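Local coordinates for protein putative Ribokinase II (Escherichia coli O6, PDB 3IQ0) that binds ATP and magnesium and, as a member of the pfkB (ribokinase) family, probably transfers the terminal phosphate of ATP to a sugar hydroxyl, at residues B[6-11]-B[42-47]; B[134-139]-B[164-169]; B[193-198]-B[265-270]; B[241-246]-B[274-279]. One frame throughout, in Å; residues are numbered along the deposited sequence.

Contact 1. Residues B[6-11]-B[42-47]; sequences VFTIGE and IFIDQV
Ile44 of helix 39-49 lays its side chain against Val6 and Thr8 of strand 5-9. Its CB sits 4.0 Å from Thr8 CG2, and CG1 keeps to the same methyl a little farther off. Chi2 of 64° then folds CD1 back, placing it 3.9 Å from Thr8 CG2 and 4.0 Å from the backbone oxygen of Val6. One branched chain thus lies over both a side-chain methyl and the strand backbone. Threonine suits the position because its two branches differ: CG2 goes to Ile44, while OG1, anti to the backbone N (chi1 -168°), is hydrogen-bonded to the backbone oxygen of His135 on the adjoining strand. The buried hydroxyl is thereby satisfied. Val6 meets the next turn of the helix, its CB lying 4.3 Å from Val47 CG1. It also brings CG1 to the edge of the Phe43 ring, 4.5 Å from CE2. That ring is packed on one face by Val47 CG2 from its own helix, and it stacks with His135. Val6, Thr8, Ile44 and Val47 are all beta-branched, with short chains that fit between strand and helix. The strand and helix segments run nearly antiparallel, at 165°, with axes 8.9 Å apart at closest approach. Helix 258-271 adjoins the same patch through Ile267. This is the packing of a helix on a central parallel strand, characteristic of the layered alpha/beta fold of ribokinase-like enzymes.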
# COMPACT_ATOMS: atom_id res chain seq x y z
N VAL B 6 -4.33 29.59 7.29
CA VAL B 6 -3.89 29.15 5.98
C VAL B 6 -4.28 27.67 5.90
O VAL B 6 -3.99 26.90 6.81
CB VAL B 6 -2.36 29.27 5.81
CG1 VAL B 6 -1.93 28.60 4.52
CG2 VAL B 6 -1.94 30.73 5.80
N PHE B 7 -4.95 27.28 4.82
CA PHE B 7 -5.37 25.90 4.68
C PHE B 7 -4.85 25.30 3.38
O PHE B 7 -4.51 26.01 2.44
CB PHE B 7 -6.90 25.80 4.65
CG PHE B 7 -7.51 25.45 5.98
CD1 PHE B 7 -7.79 24.12 6.30
CD2 PHE B 7 -7.82 26.45 6.90
CE1 PHE B 7 -8.37 23.80 7.52
CE2 PHE B 7 -8.40 26.13 8.12
CZ PHE B 7 -8.67 24.81 8.43
N THR B 8 -4.75 23.97 3.37
CA THR B 8 -4.35 23.26 2.17
C THR B 8 -5.21 22.02 2.13
O THR B 8 -5.96 21.74 3.07
CB THR B 8 -2.86 22.87 2.14
OG1 THR B 8 -2.53 22.43 0.81
CG2 THR B 8 -2.57 21.74 3.10
N ILE B 9 -5.10 21.26 1.06
CA ILE B 9 -5.91 20.07 0.90
C ILE B 9 -5.13 19.07 0.06
O ILE B 9 -4.29 19.46 -0.74
CB ILE B 9 -7.23 20.45 0.18
CG1 ILE B 9 -8.17 19.26 0.09
CG2 ILE B 9 -6.91 20.99 -1.21
CD1 ILE B 9 -9.58 19.66 -0.33
N GLY B 10 -5.40 17.79 0.25
CA GLY B 10 -4.68 16.83 -0.57
C GLY B 10 -4.30 15.52 0.09
O GLY B 10 -4.92 15.07 1.05
N GLU B 11 -3.25 14.92 -0.45
CA GLU B 11 -2.78 13.63 0.03
C GLU B 11 -1.83 13.68 1.20
O GLU B 11 -0.94 14.53 1.27
CB GLU B 11 -2.12 12.87 -1.13
CG GLU B 11 -0.82 13.49 -1.66
CD GLU B 11 -1.05 14.66 -2.62
OE1 GLU B 11 -2.19 15.15 -2.72
OE2 GLU B 11 -0.07 15.08 -3.27
N ILE B 42 3.63 18.39 3.84
CA ILE B 42 4.93 19.01 4.02
C ILE B 42 4.78 20.53 3.90
O ILE B 42 5.38 21.29 4.67
CB ILE B 42 5.95 18.49 2.98
CG1 ILE B 42 6.04 16.97 3.08
CG2 ILE B 42 7.31 19.11 3.24
CD1 ILE B 42 6.81 16.33 1.96
N PHE B 43 3.98 20.98 2.95
CA PHE B 43 3.73 22.41 2.76
C PHE B 43 3.19 23.00 4.06
O PHE B 43 3.74 23.97 4.60
CB PHE B 43 2.69 22.64 1.66
CG PHE B 43 2.19 24.07 1.56
CD1 PHE B 43 2.89 25.02 0.81
CD2 PHE B 43 1.03 24.46 2.22
CE1 PHE B 43 2.43 26.34 0.71
CE2 PHE B 43 0.56 25.78 2.14
CZ PHE B 43 1.26 26.72 1.38
N ILE B 44 2.12 22.40 4.56
CA ILE B 44 1.47 22.88 5.77
C ILE B 44 2.35 22.76 7.01
O ILE B 44 2.23 23.56 7.93
CB ILE B 44 0.12 22.16 6.00
CG1 ILE B 44 -0.87 23.14 6.63
CG2 ILE B 44 0.29 20.94 6.88
CD1 ILE B 44 -1.22 24.29 5.73
N ASP B 45 3.22 21.76 7.05
CA ASP B 45 4.09 21.61 8.21
C ASP B 45 5.08 22.79 8.22
O ASP B 45 5.43 23.31 9.29
CB ASP B 45 4.86 20.30 8.15
CG ASP B 45 5.52 19.95 9.48
OD1 ASP B 45 4.81 19.89 10.49
OD2 ASP B 45 6.75 19.74 9.50
N GLN B 46 5.52 23.22 7.05
CA GLN B 46 6.46 24.33 6.98
C GLN B 46 5.73 25.60 7.41
O GLN B 46 6.30 26.45 8.09
CB GLN B 46 7.03 24.49 5.57
CG GLN B 46 8.04 25.63 5.41
CD GLN B 46 9.15 25.58 6.44
OE1 GLN B 46 9.04 26.18 7.53
NE2 GLN B 46 10.21 24.85 6.14
N VAL B 47 4.46 25.73 7.02
CA VAL B 47 3.69 26.90 7.41
C VAL B 47 3.58 27.00 8.93
O VAL B 47 3.83 28.05 9.50
CB VAL B 47 2.27 26.88 6.82
CG1 VAL B 47 1.45 27.99 7.44
CG2 VAL B 47 2.33 27.05 5.31

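Contact 2. Residues B[134-139]-B[164-169]; sequences FHIMGS and ISFDPN
Phe134 pairs with Ile164 at the start of a parallel ladder that runs to Met137 and Asp167, the strands inclined by 18° and joined by backbone bonds such as Asp167 N to Ile136 O, 2.9 Å. On the face bearing His135, the imidazole ND1 and Ser165 OG share a 2.6 Å hydrogen bond. Serine is short enough to lie at the ring edge, its OG set between its own backbone N and carbonyl carbon (chi1 53°), and this OG also holds a water, which bonds weakly to Phe134 O. Asp167 CB lies 3.8 Å from His135 NE2, while its carboxylate forms a salt bridge with Lys228. The selenium of Met137, a selenomethionine, packs against the same CB. The two strands, with helix 144-159 between them in sequence, form a beta-alpha-beta unit, and that helix packs on the opposite face, where Ile136 CG2 meets Phe166 CD1 at 4.0 Å. The Phe166 ring turns its edge to Ile136 O and Gly138 CA. Glycine, with no side chain, suits the close approach of the strand ends, its N bonded to Asp167 O. Beyond them, Asn169 of the ATP pocket takes Ser139 N on OD1 at 3.0 Å, the donor standing above the amide plane; Ser139 OG is hydrogen-bonded to Glu11.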
# COMPACT_ATOMS: atom_id res chain seq x y z
N PHE B 134 -5.94 29.77 0.79
CA PHE B 134 -6.08 28.36 0.51
C PHE B 134 -5.04 27.98 -0.53
O PHE B 134 -4.96 28.61 -1.59
CB PHE B 134 -7.48 28.05 -0.02
CG PHE B 134 -7.81 26.59 -0.05
CD1 PHE B 134 -8.06 25.90 1.12
CD2 PHE B 134 -7.88 25.91 -1.26
CE1 PHE B 134 -8.38 24.54 1.10
CE2 PHE B 134 -8.20 24.55 -1.30
CZ PHE B 134 -8.44 23.87 -0.12
N HIS B 135 -4.26 26.95 -0.22
CA HIS B 135 -3.21 26.51 -1.13
C HIS B 135 -3.52 25.16 -1.76
O HIS B 135 -3.91 24.21 -1.08
CB HIS B 135 -1.89 26.42 -0.38
CG HIS B 135 -0.75 25.99 -1.25
ND1 HIS B 135 -0.13 26.83 -2.15
CD2 HIS B 135 -0.17 24.77 -1.41
CE1 HIS B 135 0.78 26.16 -2.82
NE2 HIS B 135 0.78 24.91 -2.39
N ILE B 136 -3.33 25.08 -3.07
CA ILE B 136 -3.60 23.86 -3.81
C ILE B 136 -2.34 23.27 -4.44
O ILE B 136 -1.55 23.98 -5.04
CB ILE B 136 -4.63 24.12 -4.94
CG1 ILE B 136 -5.98 24.49 -4.32
CG2 ILE B 136 -4.79 22.89 -5.80
CD1 ILE B 136 -6.97 25.05 -5.32
N MSE B 137 -2.17 21.96 -4.26
CA MSE B 137 -1.05 21.22 -4.83
C MSE B 137 -1.61 20.48 -6.05
O MSE B 137 -2.54 19.69 -5.92
CB MSE B 137 -0.51 20.19 -3.83
CG MSE B 137 0.28 20.76 -2.68
SE MSE B 137 1.92 21.53 -3.34
CE MSE B 137 2.65 22.13 -1.65
N GLY B 138 -1.04 20.74 -7.22
CA GLY B 138 -1.51 20.06 -8.42
C GLY B 138 -1.40 18.55 -8.32
O GLY B 138 -2.15 17.82 -8.97
N SER B 139 -0.47 18.08 -7.49
CA SER B 139 -0.25 16.65 -7.31
C SER B 139 -1.45 15.94 -6.70
O SER B 139 -1.50 14.71 -6.67
CB SER B 139 0.97 16.42 -6.43
OG SER B 139 0.74 16.96 -5.14
N ILE B 164 -6.17 32.45 -3.26
CA ILE B 164 -5.83 31.10 -3.71
C ILE B 164 -4.39 31.04 -4.24
O ILE B 164 -3.99 31.87 -5.06
CB ILE B 164 -6.80 30.64 -4.83
CG1 ILE B 164 -8.26 30.73 -4.35
CG2 ILE B 164 -6.47 29.21 -5.28
CD1 ILE B 164 -8.62 29.78 -3.22
N SER B 165 -3.60 30.08 -3.75
CA SER B 165 -2.23 29.90 -4.23
C SER B 165 -2.24 28.53 -4.88
O SER B 165 -2.96 27.63 -4.44
CB SER B 165 -1.22 29.95 -3.07
OG SER B 165 -1.57 29.04 -2.04
N PHE B 166 -1.45 28.36 -5.93
CA PHE B 166 -1.45 27.10 -6.66
C PHE B 166 -0.05 26.68 -7.09
O PHE B 166 0.68 27.46 -7.71
CB PHE B 166 -2.38 27.26 -7.87
CG PHE B 166 -2.39 26.07 -8.81
CD1 PHE B 166 -2.38 24.77 -8.33
CD2 PHE B 166 -2.51 26.27 -10.18
CE1 PHE B 166 -2.49 23.68 -9.20
CE2 PHE B 166 -2.62 25.19 -11.07
CZ PHE B 166 -2.61 23.88 -10.56
N ASP B 167 0.31 25.45 -6.75
CA ASP B 167 1.60 24.88 -7.09
C ASP B 167 1.36 23.68 -8.02
O ASP B 167 0.93 22.62 -7.58
CB ASP B 167 2.33 24.41 -5.83
CG ASP B 167 3.64 23.73 -6.14
OD1 ASP B 167 3.83 23.26 -7.28
OD2 ASP B 167 4.49 23.65 -5.23
N PRO B 168 1.68 23.84 -9.31
CA PRO B 168 1.50 22.81 -10.33
C PRO B 168 2.52 21.67 -10.32
O PRO B 168 3.12 21.38 -11.35
CB PRO B 168 1.58 23.61 -11.63
CG PRO B 168 2.68 24.57 -11.31
CD PRO B 168 2.31 25.04 -9.90
N ASN B 169 2.69 21.01 -9.18
CA ASN B 169 3.64 19.91 -9.09
C ASN B 169 2.96 18.63 -9.58
O ASN B 169 2.91 17.63 -8.87
CB ASN B 169 4.12 19.73 -7.64
CG ASN B 169 3.01 19.29 -6.70
OD1 ASN B 169 1.88 19.74 -6.80
ND2 ASN B 169 3.35 18.40 -5.76
O HOH W 1 -2.88 30.86 -0.67

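Contact 3. Residues B[193-198]-B[265-270]; sequences IYMPSE and AWIACR. With ATP (adenosine-5'-triphosphate), chain G.
Met195, a selenomethionine, and Trp266 are brought together by their torsions. In Met195, chi2 of 179° keeps the chain extended as far as SE, and a bend at chi3 (-87°) swings CE toward Ile267. Trp266 has CG anti to its backbone N (chi1 170°); from there CD1 and NE1 of the indole meet Met195 and Ile193. The selenium approaches the pyrrole part of the indole obliquely, 4.0 Å from CD1, in a Met-aromatic contact. Met195 CE meets Ile267 CD1, also at 4.0 Å. A long unbranched chain suits this place, since methionine, here with selenium in place of sulfur, can offer its chalcogen to the ring and its methyl to Ile267. Ile193, at the start of the short strand 193-194, completes the patch: CG2 lies 4.0 Å from Trp266 NE1, and CD1 is 4.3 Å from Ile267 CD1. The two branches of isoleucine thus reach two neighbours on the helix. Arg270 CG, from the next turn of the same helix, lies 3.6 Å above one face of the Trp266 ring, and the Arg270 guanidinium forms a salt bridge with Glu224. The backbone oxygen of Met195 accepts a bond from Lys228 NZ, which is also hydrogen-bonded to ATP. Ser197, farther along the same loop, belongs to the nucleotide pocket. The arrangement is a helix packed on the C-terminal end of a central-sheet strand, beside the ATP site of a ribokinase-type fold.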
# COMPACT_ATOMS: atom_id res chain seq x y z
N ILE B 193 -1.91 33.45 -6.73
CA ILE B 193 -0.48 33.22 -6.58
C ILE B 193 -0.11 31.89 -7.23
O ILE B 193 -0.50 30.83 -6.75
CB ILE B 193 -0.08 33.19 -5.07
CG1 ILE B 193 -0.49 34.51 -4.41
CG2 ILE B 193 1.42 32.95 -4.91
CD1 ILE B 193 -0.26 34.55 -2.92
N TYR B 194 0.63 31.96 -8.33
CA TYR B 194 1.05 30.77 -9.07
C TYR B 194 2.51 30.47 -8.76
O TYR B 194 3.37 31.34 -8.91
CB TYR B 194 0.86 31.02 -10.57
CG TYR B 194 0.89 29.78 -11.42
CD1 TYR B 194 0.23 28.62 -11.01
CD2 TYR B 194 1.55 29.76 -12.65
CE1 TYR B 194 0.23 27.47 -11.79
CE2 TYR B 194 1.56 28.61 -13.44
CZ TYR B 194 0.90 27.47 -13.01
OH TYR B 194 0.92 26.33 -13.76
N MSE B 195 2.81 29.24 -8.34
CA MSE B 195 4.18 28.88 -7.99
C MSE B 195 4.73 27.65 -8.73
O MSE B 195 5.04 26.63 -8.12
CB MSE B 195 4.27 28.68 -6.47
CG MSE B 195 3.77 29.88 -5.68
SE MSE B 195 3.87 29.62 -3.76
CE MSE B 195 2.20 28.78 -3.50
N PRO B 196 4.87 27.75 -10.05
CA PRO B 196 5.39 26.62 -10.83
C PRO B 196 6.90 26.51 -10.73
O PRO B 196 7.58 27.49 -10.45
CB PRO B 196 4.96 26.98 -12.25
CG PRO B 196 5.20 28.45 -12.26
CD PRO B 196 4.59 28.90 -10.93
N SER B 197 7.42 25.31 -10.94
CA SER B 197 8.85 25.13 -10.93
C SER B 197 9.27 25.46 -12.36
O SER B 197 8.44 25.49 -13.27
CB SER B 197 9.23 23.70 -10.59
OG SER B 197 8.70 22.79 -11.54
N GLU B 198 10.56 25.70 -12.56
CA GLU B 198 11.10 26.03 -13.88
C GLU B 198 10.57 25.10 -14.97
O GLU B 198 10.17 25.55 -16.04
CB GLU B 198 12.62 25.97 -13.82
CG GLU B 198 13.34 26.73 -14.92
CD GLU B 198 14.81 26.92 -14.60
OE1 GLU B 198 15.52 25.91 -14.40
OE2 GLU B 198 15.27 28.08 -14.54
N ALA B 265 7.07 28.36 3.09
CA ALA B 265 7.85 29.53 3.52
C ALA B 265 7.33 30.81 2.86
O ALA B 265 7.15 31.83 3.54
CB ALA B 265 9.31 29.32 3.18
N TRP B 266 7.10 30.77 1.56
CA TRP B 266 6.61 31.95 0.85
C TRP B 266 5.28 32.43 1.42
O TRP B 266 5.13 33.59 1.85
CB TRP B 266 6.46 31.68 -0.65
CG TRP B 266 5.73 32.79 -1.37
CD1 TRP B 266 4.38 32.91 -1.56
CD2 TRP B 266 6.31 34.00 -1.88
NE1 TRP B 266 4.08 34.12 -2.16
CE2 TRP B 266 5.25 34.80 -2.36
CE3 TRP B 266 7.62 34.48 -1.98
CZ2 TRP B 266 5.47 36.07 -2.94
CZ3 TRP B 266 7.84 35.74 -2.55
CH2 TRP B 266 6.76 36.51 -3.01
N ILE B 267 4.31 31.52 1.44
CA ILE B 267 2.98 31.84 1.93
C ILE B 267 2.98 32.31 3.38
O ILE B 267 2.30 33.27 3.73
CB ILE B 267 2.04 30.63 1.79
CG1 ILE B 267 1.93 30.23 0.31
CG2 ILE B 267 0.67 30.97 2.32
CD1 ILE B 267 1.27 31.29 -0.57
N ALA B 268 3.75 31.63 4.23
CA ALA B 268 3.80 32.02 5.64
C ALA B 268 4.50 33.36 5.83
O ALA B 268 4.03 34.21 6.59
CB ALA B 268 4.50 30.93 6.46
N CYS B 269 5.61 33.56 5.14
CA CYS B 269 6.35 34.81 5.27
C CYS B 269 5.52 35.99 4.80
O CYS B 269 5.59 37.08 5.37
CB CYS B 269 7.65 34.75 4.48
SG CYS B 269 8.88 33.74 5.29
N ARG B 270 4.75 35.77 3.74
CA ARG B 270 3.89 36.83 3.24
C ARG B 270 2.81 37.12 4.28
O ARG B 270 2.44 38.28 4.47
CB ARG B 270 3.27 36.41 1.90
CG ARG B 270 4.30 36.37 0.78
CD ARG B 270 4.80 37.78 0.44
NE ARG B 270 3.90 38.46 -0.49
CZ ARG B 270 3.95 39.75 -0.78
NH1 ARG B 270 4.85 40.54 -0.20
NH2 ARG B 270 3.09 40.26 -1.66
PG ATP G . 8.57 19.73 -6.35
O1G ATP G . 9.18 18.81 -5.33
O2G ATP G . 7.92 18.97 -7.48
O3G ATP G . 7.54 20.64 -5.70
PB ATP G . 9.98 22.11 -7.37
O1B ATP G . 10.63 22.17 -8.72
O2B ATP G . 8.68 22.78 -7.12
O3B ATP G . 9.81 20.58 -6.93
PA ATP G . 12.66 22.73 -6.58
O1A ATP G . 13.27 21.36 -6.44
O2A ATP G . 12.88 23.53 -7.81
O3A ATP G . 11.06 22.62 -6.33
O5' ATP G . 12.69 23.94 -5.24
C5' ATP G . 12.44 24.60 -4.08
C4' ATP G . 13.29 25.85 -4.09
O4' ATP G . 14.25 25.27 -3.20
C3' ATP G . 14.23 26.21 -5.30
O3' ATP G . 13.69 27.16 -6.21
C2' ATP G . 15.45 26.63 -4.60
O2' ATP G . 15.36 28.00 -4.20
C1' ATP G . 15.58 25.67 -3.46
N9 ATP G . 16.42 24.47 -3.84
C8 ATP G . 16.02 23.23 -4.35
N7 ATP G . 17.07 22.42 -4.57
C5 ATP G . 18.16 23.09 -4.21
C6 ATP G . 19.64 22.84 -4.18
N6 ATP G . 20.11 21.65 -4.59
N1 ATP G . 20.51 23.85 -3.72
C2 ATP G . 20.07 25.11 -3.29
N3 ATP G . 18.70 25.40 -3.29
C4 ATP G . 17.74 24.45 -3.74

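Contact 4. Residues B[241-246]-B[274-279]; sequences EQFHVE and FDAHRA
Phe243 and His277 lie face to face, their ring planes at 17° and their centroids 3.6 Å apart. The imidazole sits over one face of the phenyl ring with CE1 displaced toward the rim, 3.3 Å from Phe243 CD2. Phe243 reaches this position with CG between its backbone N and carbonyl carbon (chi1 62°). Flat rings suit the join, because a broad apolar face can be shared by a residue as solvent-exposed as His277. The phenyl also turns its edge to the first turn of helix 276-290, CZ lying 3.7 Å from Ala276 CB; the small alanine lets the ring come this close. Tyr236 of the adjoining strand meets Phe243 as well, at a low angle between planes. Glu241 comes to the imidazole obliquely, OE1 3.8 Å from His277 NE2, with the carboxylate plane turned 71° from the ring; the negative charge might favour a protonated histidine. Asp275 serves as N-cap, its OD1 accepting from Arg278 N at 2.6 Å, as suits a short acidic chain at a helix start. An aromatic stack thus joins the edge strand 242-245 of the central sheet to the capped start of helix 276-290, at the periphery of the ribokinase-like alpha/beta domain.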
# COMPACT_ATOMS: atom_id res chain seq x y z
N GLU B 241 6.54 44.53 -10.85
CA GLU B 241 7.96 44.27 -10.71
C GLU B 241 8.40 42.89 -11.16
O GLU B 241 7.58 42.03 -11.49
CB GLU B 241 8.39 44.51 -9.26
CG GLU B 241 7.79 43.56 -8.25
CD GLU B 241 8.00 44.02 -6.83
OE1 GLU B 241 9.09 44.55 -6.53
OE2 GLU B 241 7.09 43.84 -6.00
N GLN B 242 9.71 42.69 -11.17
CA GLN B 242 10.31 41.44 -11.61
C GLN B 242 11.72 41.36 -11.05
O GLN B 242 12.51 42.28 -11.23
CB GLN B 242 10.35 41.41 -13.13
CG GLN B 242 10.98 40.19 -13.76
CD GLN B 242 11.03 40.28 -15.27
OE1 GLN B 242 11.79 41.05 -15.84
NE2 GLN B 242 10.18 39.50 -15.94
N PHE B 243 12.03 40.26 -10.36
CA PHE B 243 13.37 40.09 -9.80
C PHE B 243 13.66 38.63 -9.49
O PHE B 243 12.75 37.80 -9.45
CB PHE B 243 13.56 40.95 -8.56
CG PHE B 243 12.62 40.62 -7.44
CD1 PHE B 243 12.91 39.59 -6.56
CD2 PHE B 243 11.45 41.35 -7.27
CE1 PHE B 243 12.05 39.29 -5.51
CE2 PHE B 243 10.57 41.05 -6.23
CZ PHE B 243 10.87 40.02 -5.35
N HIS B 244 14.94 38.32 -9.27
CA HIS B 244 15.37 36.96 -9.00
C HIS B 244 16.48 36.90 -7.96
O HIS B 244 17.16 37.89 -7.72
CB HIS B 244 15.80 36.33 -10.34
CG HIS B 244 16.82 35.24 -10.22
ND1 HIS B 244 18.15 35.48 -9.95
CD2 HIS B 244 16.70 33.89 -10.36
CE1 HIS B 244 18.81 34.34 -9.93
NE2 HIS B 244 17.95 33.36 -10.17
N VAL B 245 16.62 35.74 -7.32
CA VAL B 245 17.65 35.53 -6.31
C VAL B 245 18.46 34.28 -6.65
O VAL B 245 17.93 33.33 -7.23
CB VAL B 245 17.05 35.36 -4.89
CG1 VAL B 245 16.29 36.61 -4.50
CG2 VAL B 245 16.14 34.14 -4.86
N GLU B 246 19.74 34.29 -6.30
CA GLU B 246 20.61 33.16 -6.57
C GLU B 246 20.41 32.09 -5.51
O GLU B 246 19.94 32.38 -4.41
CB GLU B 246 22.08 33.58 -6.53
CG GLU B 246 22.47 34.65 -7.52
CD GLU B 246 23.94 35.01 -7.41
OE1 GLU B 246 24.36 35.46 -6.32
OE2 GLU B 246 24.67 34.83 -8.40
N PHE B 274 6.09 40.09 5.21
CA PHE B 274 7.34 40.29 4.49
C PHE B 274 7.02 40.82 3.10
O PHE B 274 6.01 40.44 2.52
CB PHE B 274 8.10 38.97 4.34
CG PHE B 274 8.80 38.50 5.58
CD1 PHE B 274 8.29 38.77 6.84
CD2 PHE B 274 9.94 37.71 5.48
CE1 PHE B 274 8.91 38.27 7.98
CE2 PHE B 274 10.57 37.20 6.61
CZ PHE B 274 10.05 37.49 7.87
N ASP B 275 7.87 41.69 2.55
CA ASP B 275 7.63 42.17 1.19
C ASP B 275 8.06 41.07 0.23
O ASP B 275 8.64 40.07 0.65
CB ASP B 275 8.38 43.49 0.89
CG ASP B 275 9.89 43.37 1.04
OD1 ASP B 275 10.48 42.33 0.70
OD2 ASP B 275 10.51 44.37 1.48
N ALA B 276 7.79 41.25 -1.06
CA ALA B 276 8.14 40.23 -2.05
C ALA B 276 9.62 39.87 -2.02
O ALA B 276 9.98 38.70 -2.16
CB ALA B 276 7.75 40.70 -3.44
N HIS B 277 10.48 40.86 -1.83
CA HIS B 277 11.93 40.65 -1.79
C HIS B 277 12.39 39.82 -0.60
O HIS B 277 13.25 38.95 -0.75
CB HIS B 277 12.65 41.99 -1.80
CG HIS B 277 12.73 42.63 -3.15
ND1 HIS B 277 13.67 42.25 -4.09
CD2 HIS B 277 11.96 43.57 -3.74
CE1 HIS B 277 13.47 42.94 -5.20
NE2 HIS B 277 12.44 43.74 -5.02
N ARG B 278 11.84 40.10 0.58
CA ARG B 278 12.22 39.35 1.77
C ARG B 278 11.68 37.92 1.69
O ARG B 278 12.41 36.96 1.92
CB ARG B 278 11.65 40.03 3.01
CG ARG B 278 12.60 40.99 3.69
CD ARG B 278 13.40 40.28 4.76
NE ARG B 278 13.36 41.00 6.03
CZ ARG B 278 12.23 41.32 6.67
NH1 ARG B 278 11.06 40.98 6.16
NH2 ARG B 278 12.28 41.99 7.81
N ALA B 279 10.41 37.81 1.34
CA ALA B 279 9.76 36.51 1.23
C ALA B 279 10.45 35.58 0.23
O ALA B 279 10.54 34.37 0.47
CB ALA B 279 8.30 36.70 0.86

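From the N terminus, contact 1 closes first, bringing helix 39-49 back onto strand 5-9 after an excursion about half of which is strand. Contact 2 follows in series, joining strands 131-137 and 163-167, which helix 144-159 connects in a beta-alpha-beta unit. Contacts 3 and 4 come later and cross, their segments alternating along the chain: 193-198 waits for 265-270, while 241-246 waits for 274-279. Contacts 1 and 2, and contacts 2 and 3, meet through neighbouring strands, while contact 1 meets contact 3 where helix 258-271 packs beside helix 39-49. Contact 4 reaches the edge strand of the sheet, meeting contact 3 where helices 258-271 and 276-290 succeed each other.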